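Local atomic coordinates of type IV secretion system protein VirB11 (Brucella suis, PDB entry 2GZA), a protein that binds and hydrolyses ATP as the hexameric VirB11 ATPase of the VirB type IV secretion system, which may help establish the pathogen's replication niche in its host. Residues E265-I270 with L301-G306; A259-G264 with S280-H285; E175-V180 with V321-V326. All coordinates share one frame; numbering follows the deposited sequence.

Interaction 1: E265-I270 with L301-G306; sequences EAYDFI and LQNRQG
Tyr267, near the start of helix 265-274, lays its phenol ring against the loop formed by Asn303, Gln305 and Gly306, and contributes 90 of the 208 Å² buried between the two segments, the largest share of any residue. A chi1 of -179° sets its CG anti to the backbone N, on the loop side of the helix, and the ring beyond it lies on the loop. The nearest approach of the CA atoms, 6.0 Å between Tyr267 and Gly306, marks where helix and loop come together.

The van der Waals part of the contact includes backbone over one ring face: Gly306 N is 3.8 Å above the Tyr267 plane and displaced toward the rim, with the carbonyl carbon of Gln305 a little higher. Gly306 CA also meets Tyr267 CD1 at 3.7 Å. Farther out, Gln305 CB packs against CE2 and CZ of Tyr267, and at the root of the ring Asn303 CB lies 3.8 Å from Tyr267 CB. The side chains of Tyr267 and Asn303 cross at about a right angle, with ring and amide planes 41° apart.

As modelled, no direct hydrogen bond is found across the segments. A water links them, donating to Gln305 OE1 at 2.8 Å and, weakly, to Asp268 OD2 at 3.3 Å. That carboxylate also faces Arg246 of helix 241-248 in a long, weak ion pair.

Beyond the contact, Val300 and Leu309 touch Tyr267, and Gln302 of a neighbouring subunit packs on both Tyr267 and Gln305, placing the loop at a subunit boundary of the hexamer. Chemically, then, the contact rests mainly on van der Waals packing of a ring on peptide backbone, with one water linking the polar ends of Asp268 and Gln305, weakly on the Asp268 side.

Interaction 2: A259-G264 with S280-H285; sequences AELRGG and SITSCH
Thr282 meets Leu261 through its methyl, CG2 lying 3.9 Å from Leu261 CD1 as the two side chains cross at about a right angle. Thr282 OG1, anti to its own backbone N (chi1 -174°), is hydrogen-bonded to Leu258 O, just before the loop.

Ser283 grips the loop twice. Its OG donates to Ala259 O over 2.7 Å, in the carbonyl plane and on a lone pair. Its own carbonyl O receives Leu261 N at 2.9 Å, in an almost straight bond (N-H...O 178°). Between these two bonds Glu260 packs beside Ser283, its CG within 3.5 Å of Ser283 OG. Cys284 adds a looser touch, SG being 4.3 Å from Leu261 O.

At His285 the ring edge faces the Glu260 carboxylate, their planes 73° apart, but the fit there is doubtful in detail. Arg262 NH1 is modelled in a salt bridge to Glu260 OE1, an atom whose place is less sure.

His285 also adjoins Thr184 of the predicted ATP-binding loop, near a bound sulfate. Strand 281-285 pairs with strand 178-182 through its backbone, while Leu261 touches Phe269 of helix 265-274 and Leu296 of helix 289-300, and Ser283 touches Met192 of helix 188-196.

Interaction 3: E175-V180 with V321-V326; sequences ERVIVV and VVDVVV
Asp323 and Val177 bond to each other in both directions. Asp323 OD2 takes Val177 N at 2.9 Å (N-H...O 166°) on its anti lone pair, the one away from OD1. Val177 O in turn receives Val324 N at 3.0 Å and, more weakly, Asp323 N. A chi1 of -66° sets Asp323 CG beside its backbone N, from which the carboxylate reaches Val177 N.

Downstream the segments become parallel strands, 178-180 and 324-326, inclined by 17°. Val179 N donates to Val324 O at 2.9 Å, and Val326 N to Val179 O at 2.9 Å, so Val179 bonds through both its backbone groups. Ile178 lies beside Val324 and Val326 on one sheet face, its CG2 meeting Val326 CG2 at 3.9 Å. On the other face Val179 CG2 touches Val322 CG1 at 3.8 Å, crossing it at about a right angle.

Farther out, a Schellman motif with Glu175 as its C-prime residue ends helix 164-173 before Arg176, and helices 188-196 and 289-300 pack on the two faces. Lys350 forms a salt bridge with Asp323 OD1, whereas the charge pairing of Arg176 NH1 with OD2 is long, with the oxygen well out of the guanidinium plane; Arg176 NH2 is hydrogen-bonded to Leu174 O. The buried carboxylate is thus satisfied by a backbone N-H and a lysine, a setting that would favour its ionised form.

Overall arrangement
The three contacts share the P-loop NTPase core. Interactions 2 and 3 lie about 11 Å apart between centres and meet in one mixed sheet, where strand 178-182, leading into the predicted ATP-binding loop, runs between 281-285 and 324-331. Interaction 1 sits beside them, about 12 Å from interaction 2 and 18 Å from interaction 3, centre to centre. Along the chain, 175-180 comes first and 321-326 last; between them the segments of interactions 2 and 1 alternate. Helix 265-274 is the joint: Phe269 CZ touches Thr282 CG2 and Val177 CG1. The mixed sheet that carries strand 178-182 is thereby connected by continuous packing to the 301-306 loop at the subunit boundary.

Interaction 1: E265-I270 with L301-G306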
loop_
_atom_site.group_PDB
_atom_site.type_symbol
_atom_site.label_atom_id
_atom_site.label_comp_id
_atom_site.label_asym_id
_atom_site.label_seq_id
_atom_site.Cartn_x
_atom_site.Cartn_y
_atom_site.Cartn_z
ATOM N N GLU C 265 17.436 -1.357 -15.235
ATOM C CA GLU C 265 18.343 -2.506 -15.448
ATOM C C GLU C 265 18.932 -2.997 -14.138
ATOM O O GLU C 265 19.288 -4.175 -14.024
ATOM C CB GLU C 265 19.528 -2.183 -16.359
ATOM C CG GLU C 265 19.342 -1.045 -17.296
ATOM C CD GLU C 265 19.466 0.278 -16.608
ATOM O OE1 GLU C 265 20.550 0.580 -16.065
ATOM O OE2 GLU C 265 18.465 1.013 -16.622
ATOM N N ALA C 266 19.072 -2.091 -13.168
ATOM C CA ALA C 266 19.663 -2.431 -11.877
ATOM C C ALA C 266 19.034 -3.675 -11.280
ATOM O O ALA C 266 19.715 -4.476 -10.659
ATOM C CB ALA C 266 19.553 -1.274 -10.906
ATOM N N TYR C 267 17.733 -3.833 -11.482
ATOM C CA TYR C 267 17.005 -4.988 -10.972
ATOM C C TYR C 267 17.356 -6.268 -11.737
ATOM O O TYR C 267 17.512 -7.336 -11.134
ATOM C CB TYR C 267 15.500 -4.739 -11.012
ATOM C CG TYR C 267 14.670 -5.882 -10.474
ATOM C CD1 TYR C 267 14.423 -6.005 -9.116
ATOM C CD2 TYR C 267 14.132 -6.841 -11.325
ATOM C CE1 TYR C 267 13.664 -7.051 -8.620
ATOM C CE2 TYR C 267 13.370 -7.894 -10.838
ATOM C CZ TYR C 267 13.142 -7.988 -9.482
ATOM O OH TYR C 267 12.387 -9.022 -8.973
ATOM N N ASP C 268 17.457 -6.166 -13.055
ATOM C CA ASP C 268 17.885 -7.286 -13.869
ATOM C C ASP C 268 19.327 -7.644 -13.532
ATOM O O ASP C 268 19.662 -8.821 -13.480
ATOM C CB ASP C 268 17.719 -6.954 -15.341
ATOM C CG ASP C 268 16.298 -6.587 -15.685
ATOM O OD1 ASP C 268 15.986 -5.373 -15.705
ATOM O OD2 ASP C 268 15.487 -7.514 -15.919
ATOM N N PHE C 269 20.163 -6.636 -13.277
ATOM C CA PHE C 269 21.552 -6.847 -12.883
ATOM C C PHE C 269 21.599 -7.695 -11.622
ATOM O O PHE C 269 22.317 -8.695 -11.561
ATOM C CB PHE C 269 22.262 -5.505 -12.642
ATOM C CG PHE C 269 23.729 -5.638 -12.347
ATOM C CD1 PHE C 269 24.652 -5.730 -13.378
ATOM C CD2 PHE C 269 24.185 -5.661 -11.038
ATOM C CE1 PHE C 269 26.014 -5.846 -13.112
ATOM C CE2 PHE C 269 25.538 -5.785 -10.759
ATOM C CZ PHE C 269 26.458 -5.877 -11.804
ATOM N N ILE C 270 20.830 -7.290 -10.616
ATOM C CA ILE C 270 20.722 -8.012 -9.352
ATOM C C ILE C 270 20.315 -9.452 -9.591
ATOM O O ILE C 270 20.854 -10.374 -8.985
ATOM C CB ILE C 270 19.712 -7.336 -8.386
ATOM C CG1 ILE C 270 20.320 -6.085 -7.759
ATOM C CG2 ILE C 270 19.263 -8.292 -7.270
ATOM C CD1 ILE C 270 19.315 -5.242 -6.978
ATOM N N LEU C 301 13.866 0.767 -8.059
ATOM C CA LEU C 301 12.491 1.232 -7.967
ATOM C C LEU C 301 11.909 1.711 -9.297
ATOM O O LEU C 301 10.711 1.951 -9.389
ATOM C CB LEU C 301 12.366 2.317 -6.894
ATOM C CG LEU C 301 12.526 1.882 -5.437
ATOM C CD1 LEU C 301 12.749 3.094 -4.538
ATOM C CD2 LEU C 301 11.329 1.065 -4.968
ATOM N N GLN C 302 12.753 1.841 -10.318
ATOM C CA GLN C 302 12.306 2.201 -11.671
ATOM C C GLN C 302 11.787 0.978 -12.429
ATOM O O GLN C 302 11.165 1.110 -13.482
ATOM C CB GLN C 302 13.440 2.840 -12.475
ATOM C CG GLN C 302 14.127 4.016 -11.814
ATOM C CD GLN C 302 13.402 5.303 -12.040
ATOM O OE1 GLN C 302 12.640 5.414 -12.989
ATOM N NE2 GLN C 302 13.635 6.300 -11.179
ATOM N N ASN C 303 12.068 -0.204 -11.890
ATOM C CA ASN C 303 11.634 -1.473 -12.468
ATOM C C ASN C 303 10.219 -1.788 -12.004
ATOM O O ASN C 303 9.877 -1.518 -10.857
ATOM C CB ASN C 303 12.584 -2.583 -12.022
ATOM C CG ASN C 303 12.505 -3.823 -12.886
ATOM O OD1 ASN C 303 13.400 -4.075 -13.678
ATOM N ND2 ASN C 303 11.455 -4.611 -12.724
ATOM N N ARG C 304 9.407 -2.355 -12.892
ATOM C CA ARG C 304 8.049 -2.791 -12.542
ATOM C C ARG C 304 8.057 -3.800 -11.390
ATOM O O ARG C 304 7.262 -3.701 -10.461
ATOM C CB ARG C 304 7.332 -3.376 -13.762
ATOM N N GLN C 305 8.967 -4.759 -11.449
ATOM C CA GLN C 305 9.118 -5.732 -10.372
ATOM C C GLN C 305 9.931 -5.206 -9.206
ATOM O O GLN C 305 9.659 -5.552 -8.062
ATOM C CB GLN C 305 9.720 -7.016 -10.904
ATOM C CG GLN C 305 8.738 -7.737 -11.787
ATOM C CD GLN C 305 9.415 -8.632 -12.778
ATOM O OE1 GLN C 305 10.636 -8.849 -12.728
ATOM N NE2 GLN C 305 8.662 -9.185 -13.722
ATOM N N GLY C 306 10.920 -4.365 -9.491
ATOM C CA GLY C 306 11.676 -3.694 -8.442
ATOM C C GLY C 306 10.788 -2.910 -7.488
ATOM O O GLY C 306 11.032 -2.892 -6.280
HETATM O O HOH W 1 12.523 -7.571 -14.359
#

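Interaction 2: A259-G264 with S280-H285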
loop_
_atom_site.group_PDB
_atom_site.type_symbol
_atom_site.label_atom_id
_atom_site.label_comp_id
_atom_site.label_asym_id
_atom_site.label_seq_id
_atom_site.Cartn_x
_atom_site.Cartn_y
_atom_site.Cartn_z
ATOM N N ALA C 259 28.496 -1.502 -18.990
ATOM C CA ALA C 259 29.209 -0.237 -18.856
ATOM C C ALA C 259 28.717 0.575 -17.662
ATOM O O ALA C 259 29.514 1.037 -16.851
ATOM C CB ALA C 259 29.105 0.579 -20.134
ATOM N N GLU C 260 27.401 0.715 -17.539
ATOM C CA GLU C 260 26.821 1.653 -16.583
ATOM C C GLU C 260 25.420 1.253 -16.132
ATOM O O GLU C 260 24.579 0.875 -16.944
ATOM C CB GLU C 260 26.773 3.049 -17.200
ATOM C CG GLU C 260 26.745 4.164 -16.188
ATOM C CD GLU C 260 26.522 5.513 -16.821
ATOM O OE1 GLU C 260 25.841 6.339 -16.187
ATOM O OE2 GLU C 260 27.013 5.749 -17.948
ATOM N N LEU C 261 25.182 1.341 -14.827
ATOM C CA LEU C 261 23.848 1.169 -14.254
ATOM C C LEU C 261 23.175 2.532 -14.099
ATOM O O LEU C 261 23.726 3.439 -13.474
ATOM C CB LEU C 261 23.921 0.466 -12.899
ATOM C CG LEU C 261 24.104 -1.056 -12.861
ATOM C CD1 LEU C 261 24.444 -1.549 -11.463
ATOM C CD2 LEU C 261 22.874 -1.783 -13.397
ATOM N N ARG C 262 21.980 2.674 -14.660
ATOM C CA ARG C 262 21.357 3.998 -14.766
ATOM C C ARG C 262 19.895 4.052 -14.352
ATOM O O ARG C 262 19.429 5.079 -13.864
ATOM C CB ARG C 262 21.531 4.538 -16.179
ATOM C CG ARG C 262 22.985 4.573 -16.594
ATOM C CD ARG C 262 23.188 4.739 -18.104
ATOM N NE ARG C 262 22.429 5.868 -18.641
ATOM C CZ ARG C 262 22.568 7.116 -18.164
ATOM N NH1 ARG C 262 23.426 7.381 -17.166
ATOM N NH2 ARG C 262 21.895 8.111 -18.646
ATOM N N GLY C 263 19.178 2.952 -14.558
ATOM C CA GLY C 263 17.766 2.881 -14.222
ATOM C C GLY C 263 17.321 1.462 -13.929
ATOM O O GLY C 263 18.037 0.692 -13.283
ATOM N N GLY C 264 16.143 1.116 -14.431
ATOM C CA GLY C 264 15.529 -0.188 -14.220
ATOM C C GLY C 264 16.371 -1.439 -14.426
ATOM O O GLY C 264 16.048 -2.481 -13.852
ATOM N N SER C 280 31.296 -9.793 -12.353
ATOM C CA SER C 280 30.811 -8.607 -13.059
ATOM C C SER C 280 31.501 -7.337 -12.587
ATOM O O SER C 280 31.797 -7.174 -11.406
ATOM C CB SER C 280 29.306 -8.443 -12.869
ATOM O OG SER C 280 28.581 -9.427 -13.589
ATOM N N ILE C 281 31.760 -6.445 -13.533
ATOM C CA ILE C 281 32.270 -5.117 -13.251
ATOM C C ILE C 281 31.329 -4.162 -13.956
ATOM O O ILE C 281 30.987 -4.369 -15.121
ATOM C CB ILE C 281 33.730 -4.937 -13.745
ATOM C CG1 ILE C 281 34.643 -6.007 -13.146
ATOM C CG2 ILE C 281 34.265 -3.540 -13.403
ATOM C CD1 ILE C 281 35.933 -6.220 -13.924
ATOM N N THR C 282 30.887 -3.139 -13.233
ATOM C CA THR C 282 30.026 -2.100 -13.792
ATOM C C THR C 282 30.372 -0.744 -13.180
ATOM O O THR C 282 31.270 -0.649 -12.343
ATOM C CB THR C 282 28.526 -2.443 -13.600
ATOM O OG1 THR C 282 27.716 -1.473 -14.272
ATOM C CG2 THR C 282 28.143 -2.490 -12.127
ATOM N N SER C 283 29.675 0.304 -13.599
ATOM C CA SER C 283 29.882 1.619 -13.010
ATOM C C SER C 283 28.564 2.293 -12.640
ATOM O O SER C 283 27.488 1.865 -13.064
ATOM C CB SER C 283 30.672 2.513 -13.953
ATOM O OG SER C 283 29.846 2.962 -15.006
ATOM N N CYS C 284 28.665 3.368 -11.860
ATOM C CA CYS C 284 27.507 4.109 -11.410
ATOM C C CYS C 284 27.949 5.504 -10.976
ATOM O O CYS C 284 28.893 5.642 -10.209
ATOM C CB CYS C 284 26.852 3.354 -10.246
ATOM S SG CYS C 284 25.369 4.093 -9.534
ATOM N N HIS C 285 27.282 6.538 -11.486
ATOM C CA HIS C 285 27.482 7.906 -10.993
ATOM C C HIS C 285 27.003 7.999 -9.557
ATOM O O HIS C 285 25.827 7.766 -9.288
ATOM C CB HIS C 285 26.704 8.925 -11.830
ATOM C CG HIS C 285 27.048 8.908 -13.282
ATOM N ND1 HIS C 285 28.113 9.609 -13.802
ATOM C CD2 HIS C 285 26.466 8.273 -14.323
ATOM C CE1 HIS C 285 28.177 9.398 -15.103
ATOM N NE2 HIS C 285 27.188 8.595 -15.444
#

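Interaction 3: E175-V180 with V321-V326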
loop_
_atom_site.group_PDB
_atom_site.type_symbol
_atom_site.label_atom_id
_atom_site.label_comp_id
_atom_site.label_asym_id
_atom_site.label_seq_id
_atom_site.Cartn_x
_atom_site.Cartn_y
_atom_site.Cartn_z
ATOM N N GLU C 175 36.749 -13.036 -8.784
ATOM C CA GLU C 175 35.422 -12.890 -9.384
ATOM C C GLU C 175 34.399 -12.173 -8.501
ATOM O O GLU C 175 33.213 -12.473 -8.547
ATOM C CB GLU C 175 34.892 -14.253 -9.854
ATOM C CG GLU C 175 35.752 -14.869 -10.952
ATOM C CD GLU C 175 35.393 -16.308 -11.256
ATOM O OE1 GLU C 175 34.627 -16.921 -10.472
ATOM O OE2 GLU C 175 35.881 -16.825 -12.284
ATOM N N ARG C 176 34.868 -11.217 -7.706
ATOM C CA ARG C 176 33.980 -10.353 -6.931
ATOM C C ARG C 176 33.208 -9.433 -7.860
ATOM O O ARG C 176 33.739 -8.981 -8.872
ATOM C CB ARG C 176 34.769 -9.481 -5.939
ATOM C CG ARG C 176 35.662 -10.208 -4.944
ATOM C CD ARG C 176 34.903 -11.167 -4.044
ATOM N NE ARG C 176 34.873 -12.512 -4.621
ATOM C CZ ARG C 176 34.005 -13.465 -4.287
ATOM N NH1 ARG C 176 33.073 -13.230 -3.374
ATOM N NH2 ARG C 176 34.065 -14.650 -4.878
ATOM N N VAL C 177 31.959 -9.152 -7.513
ATOM C CA VAL C 177 31.165 -8.177 -8.251
ATOM C C VAL C 177 31.631 -6.789 -7.839
ATOM O O VAL C 177 31.601 -6.436 -6.657
ATOM C CB VAL C 177 29.660 -8.340 -7.982
ATOM C CG1 VAL C 177 28.868 -7.232 -8.670
ATOM C CG2 VAL C 177 29.194 -9.695 -8.439
ATOM N N ILE C 178 32.081 -6.013 -8.818
ATOM C CA ILE C 178 32.695 -4.713 -8.561
ATOM C C ILE C 178 31.931 -3.599 -9.254
ATOM O O ILE C 178 31.684 -3.653 -10.462
ATOM C CB ILE C 178 34.176 -4.685 -9.006
ATOM C CG1 ILE C 178 34.962 -5.791 -8.304
ATOM C CG2 ILE C 178 34.801 -3.308 -8.730
ATOM C CD1 ILE C 178 36.246 -6.189 -9.011
ATOM N N VAL C 179 31.557 -2.594 -8.469
ATOM C CA VAL C 179 30.939 -1.374 -8.983
ATOM C C VAL C 179 31.932 -0.213 -8.890
ATOM O O VAL C 179 32.384 0.140 -7.807
ATOM C CB VAL C 179 29.639 -0.993 -8.204
ATOM C CG1 VAL C 179 29.061 0.331 -8.721
ATOM C CG2 VAL C 179 28.600 -2.096 -8.292
ATOM N N VAL C 180 32.277 0.365 -10.028
ATOM C CA VAL C 180 33.140 1.543 -10.055
ATOM C C VAL C 180 32.278 2.803 -9.928
ATOM O O VAL C 180 31.444 3.083 -10.783
ATOM C CB VAL C 180 34.003 1.582 -11.332
ATOM C CG1 VAL C 180 34.842 2.850 -11.380
ATOM C CG2 VAL C 180 34.894 0.346 -11.400
ATOM N N VAL C 321 24.696 -9.070 -3.474
ATOM C CA VAL C 321 25.116 -9.162 -4.860
ATOM C C VAL C 321 26.384 -8.347 -5.135
ATOM O O VAL C 321 27.235 -8.766 -5.916
ATOM C CB VAL C 321 23.948 -8.723 -5.770
ATOM C CG1 VAL C 321 24.436 -8.103 -7.066
ATOM C CG2 VAL C 321 23.031 -9.894 -6.023
ATOM N N VAL C 322 26.513 -7.193 -4.491
ATOM C CA VAL C 322 27.629 -6.280 -4.756
ATOM C C VAL C 322 28.718 -6.457 -3.716
ATOM O O VAL C 322 28.505 -6.176 -2.540
ATOM C CB VAL C 322 27.179 -4.778 -4.798
ATOM C CG1 VAL C 322 28.379 -3.859 -4.972
ATOM C CG2 VAL C 322 26.178 -4.538 -5.921
ATOM N N ASP C 323 29.882 -6.913 -4.158
ATOM C CA ASP C 323 30.981 -7.231 -3.254
ATOM C C ASP C 323 31.840 -6.010 -2.953
ATOM O O ASP C 323 32.161 -5.743 -1.793
ATOM C CB ASP C 323 31.845 -8.351 -3.825
ATOM C CG ASP C 323 31.106 -9.665 -3.910
ATOM O OD1 ASP C 323 30.541 -10.084 -2.878
ATOM O OD2 ASP C 323 31.090 -10.272 -5.009
ATOM N N VAL C 324 32.215 -5.276 -3.996
ATOM C CA VAL C 324 33.127 -4.154 -3.854
ATOM C C VAL C 324 32.572 -2.919 -4.555
ATOM O O VAL C 324 32.022 -3.011 -5.646
ATOM C CB VAL C 324 34.539 -4.494 -4.412
ATOM C CG1 VAL C 324 35.487 -3.312 -4.270
ATOM C CG2 VAL C 324 35.121 -5.721 -3.721
ATOM N N VAL C 325 32.701 -1.766 -3.908
ATOM C CA VAL C 325 32.432 -0.482 -4.547
ATOM C C VAL C 325 33.698 0.370 -4.466
ATOM O O VAL C 325 34.178 0.673 -3.371
ATOM C CB VAL C 325 31.248 0.296 -3.883
ATOM C CG1 VAL C 325 31.026 1.649 -4.572
ATOM C CG2 VAL C 325 29.967 -0.518 -3.901
ATOM N N VAL C 326 34.238 0.740 -5.623
ATOM C CA VAL C 326 35.405 1.617 -5.687
ATOM C C VAL C 326 34.960 3.006 -6.101
ATOM O O VAL C 326 34.401 3.177 -7.179
ATOM C CB VAL C 326 36.441 1.143 -6.721
ATOM C CG1 VAL C 326 37.799 1.786 -6.438
ATOM C CG2 VAL C 326 36.546 -0.375 -6.746
#